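Sec-alkylsulfatase (Pseudomonas sp., PDB 4AXH) catalyses the zinc-dependent hydrolysis of (R)-secondary-alkyl sulfates with strict inversion of configuration, giving (S)-secondary alcohols and sulfate, and works as a homodimer. Local coordinates at residues R366-F378 and V400-L413. Residues are numbered along the deposited sequence; the frame is centred on the assembly and turned at random. Where two conformers were deposited one is given.
Sequences RTYLADQRDMYAF and VSKLPGELDRKWYL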
ATOM      1  N   ARG A 366      26.342 -15.366  -9.218  1.00 32.64           N
ATOM      2  CA  ARG A 366      26.639 -13.933  -9.011  1.00 32.30           C
ATOM      3  C   ARG A 366      25.911 -13.030 -10.016  1.00 34.42           C
ATOM      4  O   ARG A 366      25.404 -11.971  -9.628  1.00 33.30           O
ATOM      5  CB  ARG A 366      28.136 -13.675  -9.078  1.00 32.64           C
ATOM      6  CG  ARG A 366      28.853 -13.968  -7.795  1.00 39.27           C
ATOM      7  CD  ARG A 366      30.349 -14.007  -8.044  1.00 46.71           C
ATOM      8  NE  ARG A 366      30.918 -15.130  -7.314  1.00 60.23           N
ATOM      9  CZ  ARG A 366      31.701 -16.057  -7.841  1.00 59.45           C
ATOM     10  NH1 ARG A 366      32.075 -15.974  -9.113  1.00 31.20           N
ATOM     11  NH2 ARG A 366      32.145 -17.059  -7.093  1.00 48.93           N
ATOM     12  N   THR A 367      25.855 -13.460 -11.307  1.00 28.94           N
ATOM     13  CA  THR A 367      25.140 -12.754 -12.362  1.00 27.43           C
ATOM     14  C   THR A 367      23.629 -12.820 -12.042  1.00 30.52           C
ATOM     15  O   THR A 367      22.945 -11.814 -12.173  1.00 31.97           O
ATOM     16  CB  THR A 367      25.448 -13.403 -13.731  1.00 31.32           C
ATOM     17  OG1 THR A 367      26.821 -13.205 -14.041  1.00 34.87           O
ATOM     18  CG2 THR A 367      24.542 -12.891 -14.886  1.00 17.65           C
ATOM     19  N   TYR A 368      23.124 -14.000 -11.628  1.00 23.69           N
ATOM     20  CA  TYR A 368      21.715 -14.230 -11.322  1.00 21.66           C
ATOM     21  C   TYR A 368      21.281 -13.297 -10.195  1.00 25.68           C
ATOM     22  O   TYR A 368      20.378 -12.490 -10.413  1.00 26.26           O
ATOM     23  CB  TYR A 368      21.497 -15.720 -11.026  1.00 21.30           C
ATOM     24  CG  TYR A 368      20.082 -16.137 -10.689  1.00 22.26           C
ATOM     25  CD1 TYR A 368      19.581 -16.003  -9.390  1.00 21.95           C
ATOM     26  CD2 TYR A 368      19.288 -16.790 -11.622  1.00 22.57           C
ATOM     27  CE1 TYR A 368      18.296 -16.432  -9.061  1.00 21.03           C
ATOM     28  CE2 TYR A 368      17.994 -17.211 -11.304  1.00 20.33           C
ATOM     29  CZ  TYR A 368      17.520 -17.060 -10.012  1.00 27.77           C
ATOM     30  OH  TYR A 368      16.264 -17.506  -9.666  1.00 35.45           O
ATOM     31  N   LEU A 369      22.002 -13.293  -9.073  1.00 22.54           N
ATOM     32  CA  LEU A 369      21.740 -12.403  -7.942  1.00 23.89           C
ATOM     33  C   LEU A 369      21.741 -10.940  -8.294  1.00 31.47           C
ATOM     34  O   LEU A 369      20.797 -10.233  -7.956  1.00 34.89           O
ATOM     35  CB  LEU A 369      22.690 -12.674  -6.777  1.00 24.66           C
ATOM     36  CG  LEU A 369      22.414 -13.964  -6.023  1.00 29.50           C
ATOM     37  CD1 LEU A 369      23.368 -14.116  -4.868  1.00 31.28           C
ATOM     38  CD2 LEU A 369      20.948 -14.031  -5.591  1.00 25.12           C
ATOM     39  N   ALA A 370      22.757 -10.479  -9.017  1.00 28.16           N
ATOM     40  CA  ALA A 370      22.848  -9.092  -9.416  1.00 27.60           C
ATOM     41  C   ALA A 370      21.717  -8.703 -10.345  1.00 33.01           C
ATOM     42  O   ALA A 370      21.199  -7.600 -10.213  1.00 34.87           O
ATOM     43  CB  ALA A 370      24.180  -8.838 -10.062  1.00 29.12           C
ATOM     44  N   ASP A 371      21.284  -9.607 -11.254  1.00 29.48           N
ATOM     45  CA  ASP A 371      20.156  -9.367 -12.183  1.00 27.99           C
ATOM     46  C   ASP A 371      18.853  -9.224 -11.381  1.00 29.59           C
ATOM     47  O   ASP A 371      18.095  -8.287 -11.628  1.00 28.60           O
ATOM     48  CB  ASP A 371      20.033 -10.502 -13.221  1.00 28.78           C
ATOM     49  CG  ASP A 371      21.097 -10.558 -14.317  1.00 35.65           C
ATOM     50  OD1 ASP A 371      21.946  -9.660 -14.372  1.00 34.53           O
ATOM     51  OD2 ASP A 371      21.062 -11.494 -15.129  1.00 44.51           O
ATOM     52  N   GLN A 372      18.638 -10.136 -10.389  1.00 22.76           N
ATOM     53  CA  GLN A 372      17.479 -10.167  -9.488  1.00 21.47           C
ATOM     54  C   GLN A 372      17.404  -8.857  -8.722  1.00 24.92           C
ATOM     55  O   GLN A 372      16.402  -8.157  -8.834  1.00 25.48           O
ATOM     56  CB  GLN A 372      17.553 -11.374  -8.530  1.00 22.24           C
ATOM     57  CG  GLN A 372      17.335 -12.759  -9.182  1.00 28.65           C
ATOM     58  CD  GLN A 372      15.916 -13.072  -9.624  1.00 38.42           C
ATOM     59  OE1 GLN A 372      14.932 -12.565  -9.080  1.00 35.21           O
ATOM     60  NE2 GLN A 372      15.782 -13.952 -10.607  1.00 30.57           N
ATOM     61  N   ARG A 373      18.496  -8.485  -8.033  1.00 22.54           N
ATOM     62  CA  ARG A 373      18.648  -7.227  -7.301  1.00 24.05           C
ATOM     63  C   ARG A 373      18.277  -6.064  -8.200  1.00 30.86           C
ATOM     64  O   ARG A 373      17.352  -5.344  -7.881  1.00 33.91           O
ATOM     65  CB  ARG A 373      20.104  -7.057  -6.794  1.00 24.52           C
ATOM     66  CG  ARG A 373      20.400  -5.639  -6.302  1.00 27.63           C
ATOM     67  CD  ARG A 373      21.855  -5.275  -6.405  1.00 26.09           C
ATOM     68  NE  ARG A 373      22.293  -5.068  -7.782  1.00 28.34           N
ATOM     69  CZ  ARG A 373      23.533  -5.273  -8.205  1.00 37.93           C
ATOM     70  NH1 ARG A 373      24.466  -5.676  -7.365  1.00 24.54           N
ATOM     71  NH2 ARG A 373      23.847  -5.081  -9.477  1.00 40.93           N
ATOM     72  N   ASP A 374      18.945  -5.933  -9.348  1.00 28.29           N
ATOM     73  CA  ASP A 374      18.693  -4.902 -10.348  1.00 28.08           C
ATOM     74  C   ASP A 374      17.233  -4.846 -10.816  1.00 30.60           C
ATOM     75  O   ASP A 374      16.751  -3.747 -11.046  1.00 31.78           O
ATOM     76  CB  ASP A 374      19.619  -5.082 -11.568  1.00 29.13           C
ATOM     77  CG  ASP A 374      21.081  -4.741 -11.365  1.00 33.15           C
ATOM     78  OD1 ASP A 374      21.420  -4.148 -10.311  1.00 33.86           O
ATOM     79  OD2 ASP A 374      21.889  -5.050 -12.271  1.00 33.99           O
ATOM     80  N   MET A 375      16.545  -6.012 -10.970  1.00 24.91           N
ATOM     81  CA  MET A 375      15.138  -6.082 -11.421  1.00 23.11           C
ATOM     82  C   MET A 375      14.196  -5.405 -10.440  1.00 28.72           C
ATOM     83  O   MET A 375      13.332  -4.633 -10.862  1.00 28.94           O
ATOM     84  CB  MET A 375      14.723  -7.516 -11.720  1.00 24.23           C
ATOM     85  CG  MET A 375      13.265  -7.686 -12.021  1.00 25.99           C
ATOM     86  SD  MET A 375      12.701  -9.385 -12.300  1.00 27.84           S
ATOM     87  CE  MET A 375      13.345 -10.248 -10.920  1.00 22.40           C
ATOM     88  N   TYR A 376      14.402  -5.647  -9.136  1.00 25.09           N
ATOM     89  CA  TYR A 376      13.581  -5.041  -8.108  1.00 25.29           C
ATOM     90  C   TYR A 376      13.876  -3.581  -7.901  1.00 34.03           C
ATOM     91  O   TYR A 376      12.926  -2.788  -7.830  1.00 36.25           O
ATOM     92  CB  TYR A 376      13.552  -5.880  -6.810  1.00 25.66           C
ATOM     93  CG  TYR A 376      12.861  -7.215  -7.020  1.00 26.38           C
ATOM     94  CD1 TYR A 376      11.495  -7.279  -7.293  1.00 27.23           C
ATOM     95  CD2 TYR A 376      13.589  -8.397  -7.063  1.00 27.63           C
ATOM     96  CE1 TYR A 376      10.872  -8.487  -7.585  1.00 27.32           C
ATOM     97  CE2 TYR A 376      12.971  -9.615  -7.327  1.00 29.01           C
ATOM     98  CZ  TYR A 376      11.607  -9.656  -7.580  1.00 34.44           C
ATOM     99  OH  TYR A 376      10.966 -10.852  -7.825  1.00 33.97           O
ATOM    100  N   ALA A 377      15.175  -3.189  -7.897  1.00 29.71           N
ATOM    101  CA  ALA A 377      15.553  -1.779  -7.743  1.00 28.16           C
ATOM    102  C   ALA A 377      15.041  -0.985  -8.915  1.00 32.62           C
ATOM    103  O   ALA A 377      14.567   0.136  -8.712  1.00 35.25           O
ATOM    104  CB  ALA A 377      17.052  -1.621  -7.607  1.00 28.34           C
ATOM    105  N   PHE A 378      15.024  -1.589 -10.124  1.00 24.93           N
ATOM    106  CA  PHE A 378      14.493  -0.931 -11.314  1.00 23.53           C
ATOM    107  C   PHE A 378      12.991  -0.645 -11.143  1.00 30.33           C
ATOM    108  O   PHE A 378      12.514   0.446 -11.472  1.00 32.07           O
ATOM    109  CB  PHE A 378      14.744  -1.758 -12.587  1.00 23.99           C
ATOM    110  CG  PHE A 378      13.966  -1.315 -13.793  1.00 24.35           C
ATOM    111  CD1 PHE A 378      14.325  -0.159 -14.484  1.00 25.68           C
ATOM    112  CD2 PHE A 378      12.845  -2.027 -14.223  1.00 25.78           C
ATOM    113  CE1 PHE A 378      13.599   0.262 -15.616  1.00 24.85           C
ATOM    114  CE2 PHE A 378      12.096  -1.587 -15.330  1.00 27.64           C
ATOM    115  CZ  PHE A 378      12.482  -0.438 -16.019  1.00 24.79           C
ATOM    116  N   VAL A 400       6.958   1.747 -19.849  1.00 42.64           N
ATOM    117  CA  VAL A 400       8.026   0.805 -19.589  1.00 41.74           C
ATOM    118  C   VAL A 400       8.120  -0.391 -20.557  1.00 47.98           C
ATOM    119  O   VAL A 400       9.071  -0.414 -21.342  1.00 52.63           O
ATOM    120  CB  VAL A 400       8.293   0.544 -18.105  1.00 43.95           C
ATOM    121  CG1 VAL A 400       9.442  -0.434 -17.911  1.00 43.31           C
ATOM    122  CG2 VAL A 400       8.605   1.864 -17.403  1.00 43.33           C
ATOM    123  N   SER A 401       7.188  -1.334 -20.562  1.00 40.07           N
ATOM    124  CA  SER A 401       7.242  -2.464 -21.530  1.00 39.34           C
ATOM    125  C   SER A 401       8.370  -3.504 -21.420  1.00 40.65           C
ATOM    126  O   SER A 401       8.081  -4.690 -21.621  1.00 42.65           O
ATOM    127  CB  SER A 401       7.013  -2.035 -22.983  1.00 43.56           C
ATOM    128  OG  SER A 401       8.149  -1.455 -23.610  1.00 55.61           O
ATOM    129  N   LYS A 402       9.638  -3.092 -21.103  1.00 30.46           N
ATOM    130  CA  LYS A 402      10.764  -4.026 -20.963  0.50 28.32           C
ATOM    131  C   LYS A 402      11.696  -3.687 -19.801  1.00 29.86           C
ATOM    132  O   LYS A 402      11.778  -2.555 -19.388  1.00 30.39           O
ATOM    133  CB  LYS A 402      11.547  -4.143 -22.281  0.50 29.34           C
ATOM    134  CG  LYS A 402      10.854  -5.001 -23.346  0.50 35.30           C
ATOM    135  CD  LYS A 402      11.460  -4.776 -24.719  0.50 45.94           C
ATOM    136  CE  LYS A 402      10.933  -5.742 -25.755  0.50 50.33           C
ATOM    137  NZ  LYS A 402      11.376  -5.360 -27.124  0.50 47.04           N
ATOM    138  N   LEU A 403      12.390  -4.669 -19.277  1.00 25.49           N
ATOM    139  CA  LEU A 403      13.408  -4.451 -18.249  1.00 23.49           C
ATOM    140  C   LEU A 403      14.654  -3.858 -18.995  1.00 29.26           C
ATOM    141  O   LEU A 403      14.823  -4.069 -20.223  1.00 30.22           O
ATOM    142  CB  LEU A 403      13.788  -5.763 -17.539  1.00 21.71           C
ATOM    143  CG  LEU A 403      12.749  -6.364 -16.600  1.00 21.54           C
ATOM    144  CD1 LEU A 403      13.192  -7.641 -16.050  1.00 18.13           C
ATOM    145  CD2 LEU A 403      12.287  -5.388 -15.534  1.00 18.81           C
ATOM    146  N   PRO A 404      15.529  -3.110 -18.306  1.00 23.93           N
ATOM    147  CA  PRO A 404      16.629  -2.459 -19.040  1.00 22.66           C
ATOM    148  C   PRO A 404      17.844  -3.328 -19.318  1.00 26.93           C
ATOM    149  O   PRO A 404      18.077  -4.302 -18.600  1.00 26.68           O
ATOM    150  CB  PRO A 404      17.002  -1.285 -18.128  1.00 24.31           C
ATOM    151  CG  PRO A 404      16.670  -1.754 -16.729  1.00 28.01           C
ATOM    152  CD  PRO A 404      15.519  -2.730 -16.866  1.00 24.26           C
ATOM    153  N   GLY A 405      18.646  -2.902 -20.302  1.00 23.60           N
ATOM    154  CA  GLY A 405      19.915  -3.505 -20.680  1.00 23.45           C
ATOM    155  C   GLY A 405      19.804  -4.973 -20.969  1.00 33.82           C
ATOM    156  O   GLY A 405      18.933  -5.398 -21.747  1.00 35.79           O
ATOM    157  N   GLU A 406      20.645  -5.758 -20.275  1.00 33.19           N
ATOM    158  CA  GLU A 406      20.714  -7.230 -20.409  1.00 33.13           C
ATOM    159  C   GLU A 406      19.592  -7.982 -19.702  1.00 36.28           C
ATOM    160  O   GLU A 406      19.377  -9.168 -19.980  1.00 36.59           O
ATOM    161  CB  GLU A 406      22.122  -7.756 -20.039  1.00 34.38           C
ATOM    162  CG  GLU A 406      23.291  -7.131 -20.826  1.00 40.15           C
ATOM    163  CD  GLU A 406      23.096  -6.902 -22.320  1.00 55.66           C
ATOM    164  OE1 GLU A 406      22.962  -7.895 -23.081  1.00 37.19           O
ATOM    165  OE2 GLU A 406      23.039  -5.714 -22.720  1.00 51.98           O
ATOM    166  N   LEU A 407      18.829  -7.271 -18.839  1.00 31.70           N
ATOM    167  CA  LEU A 407      17.692  -7.835 -18.082  1.00 30.41           C
ATOM    168  C   LEU A 407      16.521  -8.368 -18.957  1.00 34.70           C
ATOM    169  O   LEU A 407      15.850  -9.304 -18.545  1.00 35.70           O
ATOM    170  CB  LEU A 407      17.210  -6.903 -16.939  1.00 28.86           C
ATOM    171  CG  LEU A 407      18.278  -6.268 -16.014  1.00 29.93           C
ATOM    172  CD1 LEU A 407      17.653  -5.338 -15.015  1.00 29.10           C
ATOM    173  CD2 LEU A 407      19.037  -7.299 -15.270  1.00 26.06           C
ATOM    174  N   ASP A 408      16.343  -7.842 -20.174  1.00 31.21           N
ATOM    175  CA  ASP A 408      15.327  -8.290 -21.131  1.00 30.73           C
ATOM    176  C   ASP A 408      15.692  -9.614 -21.817  1.00 36.44           C
ATOM    177  O   ASP A 408      14.800 -10.337 -22.297  1.00 35.88           O
ATOM    178  CB  ASP A 408      15.017  -7.191 -22.160  1.00 32.23           C
ATOM    179  CG  ASP A 408      13.971  -7.539 -23.220  1.00 40.75           C
ATOM    180  OD1 ASP A 408      12.842  -7.967 -22.843  1.00 36.92           O
ATOM    181  OD2 ASP A 408      14.271  -7.373 -24.421  1.00 58.13           O
ATOM    182  N   ARG A 409      16.997  -9.972 -21.825  1.00 34.63           N
ATOM    183  CA  ARG A 409      17.431 -11.242 -22.437  1.00 33.47           C
ATOM    184  C   ARG A 409      17.532 -12.446 -21.472  1.00 34.91           C
ATOM    185  O   ARG A 409      17.801 -13.530 -21.928  1.00 33.47           O
ATOM    186  CB  ARG A 409      18.660 -11.063 -23.344  1.00 35.35           C
ATOM    187  CG  ARG A 409      19.893 -10.583 -22.633  1.00 42.74           C
ATOM    188  CD  ARG A 409      21.100 -10.636 -23.531  1.00 39.12           C
ATOM    189  NE  ARG A 409      22.366 -10.587 -22.789  1.00 39.09           N
ATOM    190  CZ  ARG A 409      22.886 -11.613 -22.115  1.00 44.68           C
ATOM    191  NH1 ARG A 409      22.225 -12.761 -22.022  1.00 41.53           N
ATOM    192  NH2 ARG A 409      24.054 -11.490 -21.502  1.00 21.32           N
ATOM    193  N   LYS A 410      17.275 -12.263 -20.158  1.00 33.04           N
ATOM    194  CA  LYS A 410      17.318 -13.344 -19.163  1.00 32.62           C
ATOM    195  C   LYS A 410      15.965 -14.063 -18.985  1.00 37.69           C
ATOM    196  O   LYS A 410      14.938 -13.412 -18.750  1.00 40.05           O
ATOM    197  CB  LYS A 410      17.829 -12.834 -17.801  1.00 33.14           C
ATOM    198  CG  LYS A 410      19.130 -12.022 -17.859  1.00 24.38           C
ATOM    199  CD  LYS A 410      20.294 -12.732 -18.605  1.00 24.47           C
ATOM    200  CE  LYS A 410      21.492 -11.840 -18.757  1.00 34.74           C
ATOM    201  NZ  LYS A 410      22.329 -11.815 -17.539  1.00 44.96           N
ATOM    202  N   TRP A 411      15.969 -15.410 -19.110  1.00 29.97           N
ATOM    203  CA  TRP A 411      14.775 -16.248 -18.978  1.00 27.72           C
ATOM    204  C   TRP A 411      14.189 -16.143 -17.553  1.00 31.95           C
ATOM    205  O   TRP A 411      12.983 -16.105 -17.364  1.00 33.41           O
ATOM    206  CB  TRP A 411      15.115 -17.734 -19.278  1.00 25.00           C
ATOM    207  CG  TRP A 411      15.161 -18.155 -20.723  1.00 24.38           C
ATOM    208  CD1 TRP A 411      16.215 -18.741 -21.380  1.00 27.04           C
ATOM    209  CD2 TRP A 411      14.077 -18.111 -21.665  1.00 23.12           C
ATOM    210  NE1 TRP A 411      15.858 -19.035 -22.677  1.00 25.24           N
ATOM    211  CE2 TRP A 411      14.566 -18.621 -22.889  1.00 25.49           C
ATOM    212  CE3 TRP A 411      12.750 -17.642 -21.604  1.00 24.06           C
ATOM    213  CZ2 TRP A 411      13.771 -18.711 -24.024  1.00 24.52           C
ATOM    214  CZ3 TRP A 411      11.966 -17.715 -22.738  1.00 25.29           C
ATOM    215  CH2 TRP A 411      12.479 -18.249 -23.933  1.00 26.00           C
ATOM    216  N   TYR A 412      15.058 -16.101 -16.557  1.00 26.19           N
ATOM    217  CA  TYR A 412      14.719 -16.060 -15.149  1.00 23.39           C
ATOM    218  C   TYR A 412      14.213 -14.706 -14.614  1.00 28.77           C
ATOM    219  O   TYR A 412      13.942 -14.570 -13.411  1.00 30.88           O
ATOM    220  CB  TYR A 412      15.920 -16.574 -14.343  1.00 23.38           C
ATOM    221  CG  TYR A 412      17.234 -15.842 -14.560  1.00 22.09           C
ATOM    222  CD1 TYR A 412      17.555 -14.712 -13.822  1.00 23.43           C
ATOM    223  CD2 TYR A 412      18.186 -16.336 -15.428  1.00 22.06           C
ATOM    224  CE1 TYR A 412      18.778 -14.075 -13.972  1.00 21.82           C
ATOM    225  CE2 TYR A 412      19.417 -15.715 -15.580  1.00 22.38           C
ATOM    226  CZ  TYR A 412      19.712 -14.590 -14.846  1.00 25.73           C
ATOM    227  OH  TYR A 412      20.929 -13.991 -15.032  1.00 25.30           O
ATOM    228  N   LEU A 413      14.083 -13.705 -15.494  1.00 23.21           N
ATOM    229  CA  LEU A 413      13.614 -12.355 -15.164  1.00 20.85           C
ATOM    230  C   LEU A 413      12.310 -12.024 -15.865  1.00 26.04           C
ATOM    231  O   LEU A 413      11.765 -10.948 -15.633  1.00 29.23           O
ATOM    232  CB  LEU A 413      14.706 -11.350 -15.561  1.00 20.44           C
ATOM    233  CG  LEU A 413      15.628 -10.766 -14.484  1.00 23.55           C
ATOM    234  CD1 LEU A 413      15.889 -11.723 -13.295  1.00 23.57           C
ATOM    235  CD2 LEU A 413      16.869 -10.328 -15.093  1.00 18.66           C
TER
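F378 projects from helix 362-388 into a hollow formed by V400 together with L403 and P404 of the loop that follows helix 393-400. The pyrrolidine of P404 lies over one ring face in a CH-pi contact, its CD 3.5 Å from the F378 ring centroid, while CG1 of V400 meets the ring edge at CZ. L403 divides its branches: CD2 touches the F378 ring, and CD1 rests against CG of M375 one turn back. The thioether of M375 in turn fits beside L413, CE of M375 lying 3.8 Å from L413 CD1. L407 is the next bump, its two methyls resting on D374 CB and on the D371 backbone. In this way an irregular loop, part of the alkylsulfatase dimerisation region, is moulded along a helix that flanks the metallo-beta-lactamase core. Farther along, Y412 is held between the aliphatic part of K410 on one face and Y368 on the other, the two tyrosine planes 33° apart. With CG of Y412 between its backbone N and carbonyl carbon (chi1 57°), the ring extends across D371, and Y412 OH donates to D371 OD2 at 2.5 Å from the anti side, 32° out of the carboxylate plane. K410 NZ reaches the syn lone pair of D371 OD2 at 2.7 Å in a salt bridge. The other oxygen, OD1, pairs with R588 of the second subunit, which also binds D374.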